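Long-range contacts in hypothetical protein, IPT/TIG domain protein (Bacteroides ovatus, PDB 4HW6), which is of unknown function but, built from an IPT/TIG domain and a six-bladed β-propeller, may serve as an auxiliary nutrient-binding, possibly carbohydrate-binding, protein: residues I181-D186 against V197-Q201; N192-V197 against I209-A215; D204-Y210 against L222-R228; G229-C233 against S274-I278; N239-Y243 against S254-A258. All coordinates share one frame; numbering follows the deposited sequence.

All five interactions lie in the β-propeller part of the chain. Interactions 1, 2 and 3 pair successive strands of one antiparallel sheet, in the order 184-189, 195-199, 207-212, 221-226, and so assemble a complete four-stranded blade. Interactions 1 and 2 share V197, and interactions 2 and 3 share I209 and Y210. Interaction 5 is the hairpin of strands 242-244 and 251-255 in the following sheet; its centre is about 12 Å from that of interaction 2, and I242 packs on V196 and I209. Interaction 4, whose segments flank interaction 5 in sequence, reaches from the linker between these two sheets to the first strand of a third, about 10 Å from interaction 1 between centres.

Interaction 1 (I181-D186 against V197-Q201); sequences IGQCAD and VVDDQ
D199 meets I181 and Q183 at the mouth of the antiparallel β-hairpin of strands 184-189 and 195-199, the first two strands of a propeller blade. Its side chain reaches to the turn that leads into the hairpin. With CG anti to the backbone N (chi1 -175°), CB and CG both lie against the methyl CG2 of I181; CG approaches that methyl to 3.4 Å. At the tip the two oxygens divide their work. OD1 accepts from Q183 N at 3.2 Å in a bent bond, 141° at the hydrogen, met on the syn side but 35° out of the carboxylate plane. OD2 takes a hydrogen bond from a water that itself accepts from G182 N, so the carboxylate holds two successive peptide N-H groups, one directly and one through solvent. Exchanging D199 for an alanine would probably leave Q183 N without its acceptor and the G182 water without its anchor. Main-chain bonds close the rest of the ladder: A185 N gives to V198 O, V198 N to D186 O, and D200 N to Q183 O at 2.9 Å, while D200 OD2 makes a salt bridge with K231. Further along the hairpin, the methyl CG1 of V197 touches both I181 CD1, at 3.8 Å, and C184 SG, at 3.9 Å.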
# COMPACT_ATOMS: atom_id res chain seq x y z
N ILE A 181 25.07 5.51 6.90
CA ILE A 181 24.83 4.27 7.60
C ILE A 181 25.07 3.15 6.60
O ILE A 181 24.48 3.14 5.52
CB ILE A 181 23.37 4.23 8.09
CG1 ILE A 181 23.13 5.31 9.15
CG2 ILE A 181 22.99 2.85 8.61
CD1 ILE A 181 21.66 5.52 9.52
N GLY A 182 25.93 2.19 6.95
CA GLY A 182 26.33 1.13 6.03
C GLY A 182 25.29 0.11 5.68
O GLY A 182 25.30 -0.43 4.58
N GLN A 183 24.38 -0.19 6.61
CA GLN A 183 23.39 -1.25 6.37
C GLN A 183 22.06 -0.91 7.01
O GLN A 183 21.80 -1.26 8.15
CB GLN A 183 23.91 -2.61 6.82
CG GLN A 183 23.10 -3.78 6.26
CD GLN A 183 23.88 -5.09 6.30
OE1 GLN A 183 24.34 -5.53 7.37
NE2 GLN A 183 24.06 -5.70 5.16
N CYS A 184 21.24 -0.19 6.26
CA CYS A 184 19.98 0.33 6.80
C CYS A 184 18.93 -0.76 6.76
O CYS A 184 18.44 -1.12 5.68
CB CYS A 184 19.48 1.54 6.01
SG CYS A 184 20.54 2.99 6.09
N ALA A 185 18.58 -1.29 7.94
CA ALA A 185 17.72 -2.48 8.03
C ALA A 185 16.23 -2.19 8.19
O ALA A 185 15.41 -3.05 7.88
CB ALA A 185 18.19 -3.36 9.18
N ASP A 186 15.88 -1.03 8.73
CA ASP A 186 14.48 -0.67 8.94
C ASP A 186 14.37 0.85 9.16
O ASP A 186 15.36 1.52 9.46
CB ASP A 186 13.89 -1.46 10.13
CG ASP A 186 12.33 -1.49 10.13
OD1 ASP A 186 11.69 -1.09 9.10
OD2 ASP A 186 11.73 -1.98 11.14
N VAL A 197 16.19 5.06 12.07
CA VAL A 197 16.78 4.14 11.11
C VAL A 197 17.70 3.16 11.85
O VAL A 197 18.56 3.58 12.66
CB VAL A 197 17.61 4.87 10.04
CG1 VAL A 197 18.22 3.88 9.06
CG2 VAL A 197 16.76 5.91 9.29
N VAL A 198 17.52 1.88 11.58
CA VAL A 198 18.34 0.84 12.19
C VAL A 198 19.55 0.58 11.32
O VAL A 198 19.41 0.43 10.11
CB VAL A 198 17.52 -0.45 12.39
CG1 VAL A 198 18.44 -1.61 12.84
CG2 VAL A 198 16.44 -0.20 13.43
N ASP A 199 20.74 0.53 11.92
CA ASP A 199 21.96 0.10 11.25
C ASP A 199 22.28 -1.31 11.75
O ASP A 199 22.50 -1.49 12.94
CB ASP A 199 23.11 1.01 11.61
CG ASP A 199 24.41 0.72 10.84
OD1 ASP A 199 24.42 -0.06 9.84
OD2 ASP A 199 25.45 1.35 11.21
N ASP A 200 22.28 -2.29 10.85
CA ASP A 200 22.64 -3.68 11.18
C ASP A 200 24.15 -3.82 11.03
O ASP A 200 24.67 -3.90 9.91
CB ASP A 200 21.90 -4.65 10.26
CG ASP A 200 22.30 -6.11 10.47
OD1 ASP A 200 23.07 -6.44 11.41
OD2 ASP A 200 21.85 -6.94 9.66
N GLN A 201 24.86 -3.78 12.16
CA GLN A 201 26.32 -3.77 12.15
C GLN A 201 26.87 -4.64 13.29
O GLN A 201 26.17 -4.95 14.24
CB GLN A 201 26.89 -2.35 12.19
CG GLN A 201 26.46 -1.51 13.40
CD GLN A 201 27.21 -1.89 14.66
OE1 GLN A 201 28.43 -2.15 14.63
NE2 GLN A 201 26.51 -1.92 15.79
O HOH W 1 27.25 2.31 9.40

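Interaction 2 (N192-V197 against I209-A215); sequences NGDMVV and IYLFTRA
The β-hairpin formed by strands 195-199 and 207-212, the central pair of a four-stranded blade, sets M195 opposite F212 and V197 opposite Y210 in hydrogen-bonded pairs, with V196 and L211 as the non-hydrogen-bonded pair between them. F212 N gives to M195 O at 2.8 Å, and Y210 N to V197 O. On the face that carries M195, V197 and F212, the selenium of M195, modelled as selenomethionine, makes an oblique Met-aromatic contact, 5.2 Å from SE to the centroid of the F212 ring. V197 adds its CG2 methyl at F212 CE1, 3.8 Å away, and K177 forms a cation-pi contact with the same ring. The V196 side is packed tightly: V196 CG1 presses on I209 CG2 at only 3.4 Å, and both residues also touch strand 242-244 of the following sheet. Just before strand 195-199, D194 has CG anti to its carbonyl carbon (chi1 -64°), which carries OD1 across to R214 N. That bond is 2.8 Å long and nearly straight (165°), and it uses the anti lone pair of OD1. A water bonded to OD1 accepts from A215 N, extending the grip to the next peptide. G193 has a positive phi of 91°, which suits glycine, and a CB there would come tight against R214 CD. Such a ladder between sequence-adjacent strands is typical of the antiparallel meander of a β-propeller blade.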
# COMPACT_ATOMS: atom_id res chain seq x y z
N ASN A 192 7.13 11.93 18.09
CA ASN A 192 7.39 13.33 17.78
C ASN A 192 7.62 13.57 16.28
O ASN A 192 7.75 14.70 15.83
CB ASN A 192 8.55 13.85 18.64
CG ASN A 192 8.16 14.02 20.10
OD1 ASN A 192 6.98 14.23 20.42
ND2 ASN A 192 9.13 13.93 20.99
N GLY A 193 7.65 12.49 15.49
CA GLY A 193 7.78 12.58 14.05
C GLY A 193 9.22 12.53 13.59
O GLY A 193 9.49 12.77 12.41
N ASP A 194 10.16 12.24 14.49
CA ASP A 194 11.56 12.07 14.08
C ASP A 194 11.73 10.71 13.38
O ASP A 194 11.00 9.76 13.67
CB ASP A 194 12.50 12.19 15.27
CG ASP A 194 12.48 13.58 15.90
OD1 ASP A 194 12.52 14.60 15.17
OD2 ASP A 194 12.41 13.64 17.15
N MSE A 195 12.66 10.63 12.44
CA MSE A 195 12.84 9.40 11.67
C MSE A 195 13.86 8.48 12.35
O MSE A 195 14.95 8.91 12.63
CB MSE A 195 13.35 9.75 10.28
CG MSE A 195 13.47 8.58 9.33
SE MSE A 195 14.43 9.16 7.71
CE MSE A 195 13.00 10.19 6.91
N VAL A 196 13.48 7.23 12.59
CA VAL A 196 14.36 6.21 13.18
C VAL A 196 14.89 5.33 12.06
O VAL A 196 14.13 4.93 11.18
CB VAL A 196 13.57 5.32 14.17
CG1 VAL A 196 14.49 4.35 14.91
CG2 VAL A 196 12.80 6.18 15.16
N VAL A 197 16.19 5.06 12.07
CA VAL A 197 16.78 4.14 11.11
C VAL A 197 17.70 3.16 11.85
O VAL A 197 18.56 3.58 12.66
CB VAL A 197 17.61 4.87 10.04
CG1 VAL A 197 18.22 3.88 9.06
CG2 VAL A 197 16.76 5.91 9.29
N ILE A 209 20.83 2.12 16.41
CA ILE A 209 19.61 2.84 16.10
C ILE A 209 19.97 4.32 16.05
O ILE A 209 20.53 4.87 17.00
CB ILE A 209 18.47 2.59 17.10
CG1 ILE A 209 18.26 1.10 17.32
CG2 ILE A 209 17.20 3.28 16.61
CD1 ILE A 209 17.13 0.77 18.29
N TYR A 210 19.70 4.92 14.90
CA TYR A 210 19.96 6.32 14.64
C TYR A 210 18.65 7.07 14.52
O TYR A 210 17.60 6.45 14.27
CB TYR A 210 20.71 6.47 13.33
CG TYR A 210 22.14 6.03 13.34
CD1 TYR A 210 23.15 6.90 13.76
CD2 TYR A 210 22.50 4.74 12.95
CE1 TYR A 210 24.47 6.52 13.77
CE2 TYR A 210 23.85 4.35 12.95
CZ TYR A 210 24.82 5.25 13.35
OH TYR A 210 26.18 4.93 13.38
N LEU A 211 18.73 8.39 14.71
CA LEU A 211 17.57 9.27 14.55
C LEU A 211 17.94 10.42 13.62
O LEU A 211 19.03 11.01 13.76
CB LEU A 211 17.15 9.79 15.92
CG LEU A 211 15.91 10.70 16.01
CD1 LEU A 211 15.17 10.45 17.33
CD2 LEU A 211 16.31 12.16 15.89
N PHE A 212 17.04 10.77 12.70
CA PHE A 212 17.18 11.99 11.90
C PHE A 212 16.05 12.93 12.31
O PHE A 212 14.87 12.54 12.29
CB PHE A 212 17.10 11.70 10.39
CG PHE A 212 18.24 10.88 9.87
CD1 PHE A 212 18.22 9.47 9.97
CD2 PHE A 212 19.34 11.48 9.30
CE1 PHE A 212 19.28 8.72 9.51
CE2 PHE A 212 20.41 10.71 8.83
CZ PHE A 212 20.38 9.34 8.94
N THR A 213 16.40 14.15 12.72
CA THR A 213 15.42 15.00 13.39
C THR A 213 14.48 15.68 12.39
O THR A 213 14.92 16.23 11.38
CB THR A 213 16.08 16.09 14.25
OG1 THR A 213 16.80 17.00 13.42
CG2 THR A 213 17.02 15.48 15.28
N ARG A 214 13.19 15.66 12.70
CA ARG A 214 12.17 16.35 11.91
C ARG A 214 12.45 17.86 11.83
O ARG A 214 12.28 18.47 10.77
CB ARG A 214 10.79 16.11 12.51
CG ARG A 214 9.62 16.68 11.73
CD ARG A 214 8.34 16.53 12.55
NE ARG A 214 7.17 17.10 11.89
CZ ARG A 214 6.03 17.42 12.50
NH1 ARG A 214 5.87 17.21 13.81
NH2 ARG A 214 5.02 17.93 11.81
N ALA A 215 12.91 18.44 12.94
CA ALA A 215 13.18 19.87 13.03
C ALA A 215 14.26 20.36 12.06
O ALA A 215 14.24 21.52 11.66
CB ALA A 215 13.54 20.25 14.46
O HOH W 2 12.65 17.18 15.60

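Interaction 3 (D204-Y210 against L222-R228); sequences DTNTGIY and LSLCNAR
A classic β-bulge interrupts the hairpin of strands 207-212 and 221-226, where L224 and C225 both face I209. The carbonyl of C225 takes two donors, each in its plane: G208 N at 2.8 Å and I209 N at 3.3 Å. In return, I209 O accepts from L224 N. The apolar branches of I209 are shared out between the two bulge residues, CD1 touching C225 SG at 3.8 Å and CG2 meeting L224 CD1. G208 passes so near A227 O that a side chain there would collide with it. This is the outer edge of the propeller blade, strand 221-226 being the last of its four, and water takes part on the side of T207. The T207 torsion (chi1 -57°) puts OG1 anti to the carbonyl carbon and points CG2 at the Y210 ring, over whose centre the methyl sits, 3.5 Å above the plane. OG1 is bonded to two waters, one of which also binds S223 OG while the other donates to N226 OD1. An alanine in place of T207 removes the methyl and the hydroxyl, which is likely to leave a gap over the Y210 ring face and the two waters without their link to this strand. Beyond the strands, the extended R228 chain crosses D204, with the carboxylate and guanidinium planes 47° apart; D204 OD2 forms a long salt bridge with R228 NH1 at 3.6 Å.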
# COMPACT_ATOMS: atom_id res chain seq x y z
N ASP A 204 29.06 -4.53 19.31
CA ASP A 204 28.24 -4.21 20.49
C ASP A 204 28.49 -2.80 21.01
O ASP A 204 27.69 -2.28 21.76
CB ASP A 204 28.49 -5.20 21.64
CG ASP A 204 27.93 -6.58 21.35
OD1 ASP A 204 26.72 -6.70 21.09
OD2 ASP A 204 28.72 -7.56 21.40
N THR A 205 29.60 -2.18 20.62
CA THR A 205 29.95 -0.87 21.12
C THR A 205 29.71 0.26 20.12
O THR A 205 30.14 1.40 20.34
CB THR A 205 31.42 -0.87 21.58
OG1 THR A 205 32.28 -1.20 20.46
CG2 THR A 205 31.63 -1.87 22.72
N ASN A 206 29.01 -0.05 19.04
CA ASN A 206 28.65 0.93 18.02
C ASN A 206 27.13 1.06 17.89
O ASN A 206 26.37 0.14 18.23
CB ASN A 206 29.27 0.52 16.67
CG ASN A 206 30.78 0.71 16.63
OD1 ASN A 206 31.33 1.54 17.34
ND2 ASN A 206 31.44 -0.02 15.75
N THR A 207 26.71 2.21 17.35
CA THR A 207 25.31 2.58 17.27
C THR A 207 24.54 1.62 16.38
O THR A 207 24.98 1.26 15.29
CB THR A 207 25.15 4.02 16.73
OG1 THR A 207 25.88 4.92 17.59
CG2 THR A 207 23.67 4.44 16.63
N GLY A 208 23.39 1.18 16.88
CA GLY A 208 22.48 0.37 16.10
C GLY A 208 21.19 1.06 15.70
O GLY A 208 20.53 0.61 14.74
N ILE A 209 20.83 2.12 16.41
CA ILE A 209 19.61 2.84 16.10
C ILE A 209 19.97 4.32 16.05
O ILE A 209 20.53 4.87 17.00
CB ILE A 209 18.47 2.59 17.10
CG1 ILE A 209 18.26 1.10 17.32
CG2 ILE A 209 17.20 3.28 16.61
CD1 ILE A 209 17.13 0.77 18.29
N TYR A 210 19.70 4.92 14.90
CA TYR A 210 19.96 6.32 14.64
C TYR A 210 18.65 7.07 14.52
O TYR A 210 17.60 6.45 14.27
CB TYR A 210 20.71 6.47 13.33
CG TYR A 210 22.14 6.03 13.34
CD1 TYR A 210 23.15 6.90 13.76
CD2 TYR A 210 22.50 4.74 12.95
CE1 TYR A 210 24.47 6.52 13.77
CE2 TYR A 210 23.85 4.35 12.95
CZ TYR A 210 24.82 5.25 13.35
OH TYR A 210 26.18 4.93 13.38
N LEU A 222 21.33 11.77 14.85
CA LEU A 222 21.71 11.51 16.24
C LEU A 222 21.85 10.00 16.43
O LEU A 222 21.19 9.22 15.75
CB LEU A 222 20.66 12.05 17.22
CG LEU A 222 20.27 13.54 17.15
CD1 LEU A 222 19.08 13.80 18.07
CD2 LEU A 222 21.43 14.47 17.49
N SER A 223 22.70 9.59 17.36
CA SER A 223 22.83 8.18 17.73
C SER A 223 22.01 7.93 19.00
O SER A 223 22.22 8.60 20.01
CB SER A 223 24.30 7.84 18.00
OG SER A 223 25.08 8.08 16.83
N LEU A 224 21.10 6.98 18.95
CA LEU A 224 20.23 6.72 20.07
C LEU A 224 20.83 5.68 21.00
O LEU A 224 20.95 5.92 22.18
CB LEU A 224 18.86 6.24 19.63
CG LEU A 224 18.05 7.23 18.80
CD1 LEU A 224 16.64 6.68 18.55
CD2 LEU A 224 18.01 8.58 19.50
N CYS A 225 21.18 4.52 20.46
CA CYS A 225 21.74 3.47 21.30
C CYS A 225 22.56 2.48 20.51
O CYS A 225 22.38 2.30 19.29
CB CYS A 225 20.64 2.74 22.09
SG CYS A 225 19.49 1.86 21.05
N ASN A 226 23.48 1.84 21.22
CA ASN A 226 24.28 0.77 20.65
C ASN A 226 23.48 -0.51 20.56
O ASN A 226 22.67 -0.84 21.44
CB ASN A 226 25.50 0.48 21.52
CG ASN A 226 26.45 1.64 21.62
OD1 ASN A 226 26.46 2.54 20.76
ND2 ASN A 226 27.27 1.64 22.67
N ALA A 227 23.69 -1.25 19.48
CA ALA A 227 23.03 -2.54 19.32
C ALA A 227 23.73 -3.20 18.15
O ALA A 227 23.84 -2.61 17.08
CB ALA A 227 21.55 -2.37 19.02
N ARG A 228 24.20 -4.41 18.39
CA ARG A 228 24.81 -5.22 17.37
C ARG A 228 23.78 -6.09 16.68
O ARG A 228 22.93 -6.73 17.32
CB ARG A 228 25.87 -6.07 18.04
CG ARG A 228 26.48 -7.12 17.15
CD ARG A 228 27.60 -7.80 17.88
NE ARG A 228 28.16 -8.86 17.06
CZ ARG A 228 29.29 -9.50 17.36
NH1 ARG A 228 29.96 -9.20 18.47
NH2 ARG A 228 29.73 -10.46 16.56
O HOH W 3 30.96 -6.53 19.60
O HOH W 4 28.51 4.34 20.06
O HOH W 5 24.82 4.62 20.21
O HOH W 6 27.46 7.19 17.12

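Interaction 4 (G229-C233 against S274-I278); sequences GAKTC and SNFHI
This is a buried contact between neighbouring blades of the β-propeller, in which K231 and T232 of the linker after strand 221-226 meet N275 to I278 at the start of strand 276-280. Segment 229-233 leads into one sheet and segment 274-278 opens the next, and the two are joined by side chains and water. T232 fills the junction. Its OG1 stands anti to the backbone N (chi1 -171°) and accepts from I278 N at 3.2 Å in an almost straight bond, 171° at the hydrogen. The same hydroxyl is hydrogen-bonded to D186 OD2; one threonine oxygen on the linker thus ties the first strand of one blade to strand 276-280 of another. T232 CB lies 3.3 Å from F276 O, while the CG2 methyl meets I278 CD1 at 4.0 Å, the two side chains crossing at about a right angle. K231 works at the other end of the contact. A bend at chi2 (-59°) turns its chain so that it crosses N275, also at about a right angle, and N275 OD1 accepts from K231 NZ at 2.8 Å, the donor only slightly tilted from the amide carbonyl plane. NZ also forms a salt bridge with OD2 of D200, the residue just after strand 195-199, and the nearby carboxylate is likely to stabilise the ammonium charge. Between these two grips a water bridges the backbone and the imidazole, donating to K231 O at 2.9 Å and bonded to H277 ND1 at the same distance.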
# COMPACT_ATOMS: atom_id res chain seq x y z
N GLY A 229 23.88 -6.20 15.36
CA GLY A 229 22.97 -7.04 14.58
C GLY A 229 21.50 -6.70 14.69
O GLY A 229 20.65 -7.62 14.64
N ALA A 230 21.19 -5.42 14.82
CA ALA A 230 19.80 -4.98 14.92
C ALA A 230 19.07 -5.09 13.60
O ALA A 230 19.65 -4.77 12.53
CB ALA A 230 19.70 -3.56 15.50
N LYS A 231 17.80 -5.51 13.66
CA LYS A 231 17.02 -5.87 12.47
C LYS A 231 15.75 -5.07 12.17
O LYS A 231 15.28 -5.04 11.04
CB LYS A 231 16.62 -7.34 12.55
CG LYS A 231 17.77 -8.32 12.63
CD LYS A 231 18.69 -8.21 11.43
CE LYS A 231 19.70 -9.34 11.37
NZ LYS A 231 20.38 -9.33 10.04
N THR A 232 15.17 -4.47 13.19
CA THR A 232 13.82 -3.90 13.09
C THR A 232 13.63 -2.82 14.15
O THR A 232 14.34 -2.81 15.16
CB THR A 232 12.72 -5.00 13.18
OG1 THR A 232 11.42 -4.46 12.87
CG2 THR A 232 12.68 -5.68 14.54
N CYS A 233 12.72 -1.89 13.89
CA CYS A 233 12.40 -0.79 14.82
C CYS A 233 10.89 -0.50 14.79
O CYS A 233 10.40 0.19 13.91
CB CYS A 233 13.19 0.49 14.52
SG CYS A 233 13.14 1.12 12.82
N SER A 274 18.37 -14.55 13.17
CA SER A 274 17.51 -14.49 11.99
C SER A 274 16.94 -13.07 11.89
O SER A 274 17.09 -12.27 12.81
CB SER A 274 16.37 -15.53 12.13
OG SER A 274 15.73 -15.80 10.89
N ASN A 275 16.32 -12.76 10.76
CA ASN A 275 15.73 -11.46 10.57
C ASN A 275 14.31 -11.51 11.11
O ASN A 275 13.58 -12.50 10.89
CB ASN A 275 15.66 -11.12 9.07
CG ASN A 275 16.96 -10.61 8.50
OD1 ASN A 275 17.98 -10.57 9.18
ND2 ASN A 275 16.93 -10.21 7.24
N PHE A 276 13.90 -10.44 11.78
CA PHE A 276 12.52 -10.29 12.23
C PHE A 276 12.06 -8.90 11.82
O PHE A 276 12.86 -7.99 11.69
CB PHE A 276 12.41 -10.45 13.76
CG PHE A 276 12.90 -11.78 14.25
CD1 PHE A 276 12.11 -12.91 14.11
CD2 PHE A 276 14.17 -11.92 14.79
CE1 PHE A 276 12.58 -14.15 14.50
CE2 PHE A 276 14.63 -13.15 15.20
CZ PHE A 276 13.83 -14.27 15.06
N HIS A 277 10.75 -8.76 11.67
CA HIS A 277 10.14 -7.46 11.45
C HIS A 277 8.93 -7.39 12.34
O HIS A 277 8.02 -8.21 12.23
CB HIS A 277 9.72 -7.29 10.00
CG HIS A 277 9.20 -5.93 9.68
ND1 HIS A 277 9.98 -4.80 9.77
CD2 HIS A 277 7.97 -5.51 9.32
CE1 HIS A 277 9.25 -3.74 9.47
NE2 HIS A 277 8.02 -4.14 9.19
N ILE A 278 8.92 -6.39 13.21
CA ILE A 278 7.84 -6.20 14.18
C ILE A 278 6.95 -5.06 13.71
O ILE A 278 7.45 -4.03 13.28
CB ILE A 278 8.42 -5.92 15.57
CG1 ILE A 278 9.22 -7.14 16.07
CG2 ILE A 278 7.28 -5.65 16.59
CD1 ILE A 278 10.03 -6.88 17.33
O HOH W 7 12.87 -5.13 9.41
O HOH W 8 19.81 -9.24 6.76

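Interaction 5 (N239-Y243 against S254-A258); sequences NGKIY and SYDPA
The first torsion of Y243, with CG anti to its carbonyl carbon (chi1 -67°), sets its ring against S254. S254 CB lies over one face of that ring, offset toward the rim, in a CH-pi contact of 4.2 Å to the centroid; W280 makes an edge-to-face contact with the same ring. S254 holds OG between its backbone N and carbonyl carbon (chi1 70°), which turns the hydroxyl toward K241, and a bend at chi3 (45°) in K241 brings its CE to 3.3 Å from S254 OG. The polar ends of both side chains go to a common partner, E266 OE2, which forms a salt bridge with K241 NZ and a hydrogen bond with S254 OG. Nearer the backbone, K241 CG rests on D256 CB at 3.8 Å. I242 and Y255 are the hydrogen-bonded pair, with I242 N giving to Y255 O at 2.7 Å and Y255 N to I242 O. On their side of the sheet, I242 CD1 touches the edge of the Y255 ring and also P257 CG. Asx turns sit at N239 and D256. N239 OD1 accepts from K241 N at 2.8 Å, its amide ND2 holding Y243 OH; D256 OD1 takes A258 N from above the carboxylate plane. Two waters donate to N239 O, one also to D256 OD1 and the other to D256 OD2, and so stitch the turns together. Antiparallel hairpins between consecutive strands are the building units of β-propeller blades.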
# COMPACT_ATOMS: atom_id res chain seq x y z
N ASN A 239 3.01 4.36 23.80
CA ASN A 239 4.14 4.52 24.75
C ASN A 239 5.40 5.06 24.07
O ASN A 239 6.30 5.56 24.74
CB ASN A 239 4.39 3.26 25.61
CG ASN A 239 5.11 2.13 24.88
OD1 ASN A 239 5.92 2.32 23.95
ND2 ASN A 239 4.82 0.90 25.32
N GLY A 240 5.42 4.99 22.73
CA GLY A 240 6.47 5.61 21.93
C GLY A 240 7.81 4.91 21.92
O GLY A 240 8.75 5.36 21.26
N LYS A 241 7.92 3.79 22.63
CA LYS A 241 9.17 3.07 22.70
C LYS A 241 9.48 2.42 21.38
O LYS A 241 8.58 2.02 20.64
CB LYS A 241 9.15 2.03 23.83
CG LYS A 241 9.14 2.68 25.20
CD LYS A 241 8.67 1.79 26.35
CE LYS A 241 9.26 0.41 26.35
NZ LYS A 241 9.03 -0.28 27.67
N ILE A 242 10.78 2.30 21.11
CA ILE A 242 11.28 1.61 19.93
C ILE A 242 11.63 0.18 20.28
O ILE A 242 12.55 -0.07 21.05
CB ILE A 242 12.51 2.32 19.31
CG1 ILE A 242 12.17 3.76 18.95
CG2 ILE A 242 12.99 1.57 18.08
CD1 ILE A 242 13.42 4.62 18.70
N TYR A 243 10.87 -0.75 19.74
CA TYR A 243 11.08 -2.17 19.99
C TYR A 243 11.92 -2.77 18.89
O TYR A 243 11.67 -2.53 17.70
CB TYR A 243 9.73 -2.92 20.13
CG TYR A 243 8.94 -2.52 21.39
CD1 TYR A 243 8.24 -1.30 21.45
CD2 TYR A 243 8.86 -3.37 22.49
CE1 TYR A 243 7.50 -0.95 22.58
CE2 TYR A 243 8.14 -3.02 23.64
CZ TYR A 243 7.45 -1.80 23.66
OH TYR A 243 6.73 -1.44 24.79
N SER A 254 13.90 -2.87 23.91
CA SER A 254 13.39 -1.55 23.57
C SER A 254 14.29 -0.42 24.01
O SER A 254 15.08 -0.55 24.96
CB SER A 254 12.01 -1.29 24.19
OG SER A 254 12.10 -1.15 25.59
N TYR A 255 14.11 0.71 23.32
CA TYR A 255 14.69 1.98 23.66
C TYR A 255 13.58 3.03 23.70
O TYR A 255 12.77 3.14 22.76
CB TYR A 255 15.78 2.38 22.64
CG TYR A 255 16.30 3.78 22.87
CD1 TYR A 255 17.27 4.04 23.81
CD2 TYR A 255 15.78 4.85 22.17
CE1 TYR A 255 17.73 5.32 24.04
CE2 TYR A 255 16.24 6.13 22.37
CZ TYR A 255 17.22 6.38 23.30
OH TYR A 255 17.67 7.68 23.52
N ASP A 256 13.53 3.77 24.80
CA ASP A 256 12.53 4.83 24.98
C ASP A 256 13.10 6.19 24.62
O ASP A 256 13.90 6.74 25.39
CB ASP A 256 12.05 4.85 26.42
CG ASP A 256 10.90 5.82 26.65
OD1 ASP A 256 10.63 6.66 25.79
OD2 ASP A 256 10.27 5.70 27.70
N PRO A 257 12.67 6.77 23.49
CA PRO A 257 13.32 8.02 23.07
C PRO A 257 13.04 9.21 23.97
O PRO A 257 13.82 10.16 23.95
CB PRO A 257 12.74 8.29 21.67
CG PRO A 257 11.67 7.29 21.44
CD PRO A 257 11.65 6.29 22.53
N ALA A 258 11.95 9.16 24.73
CA ALA A 258 11.63 10.26 25.67
C ALA A 258 12.60 10.32 26.86
O ALA A 258 12.93 11.39 27.34
CB ALA A 258 10.19 10.14 26.17
O HOH W 9 8.26 7.46 24.66
O HOH W 10 7.19 5.12 27.59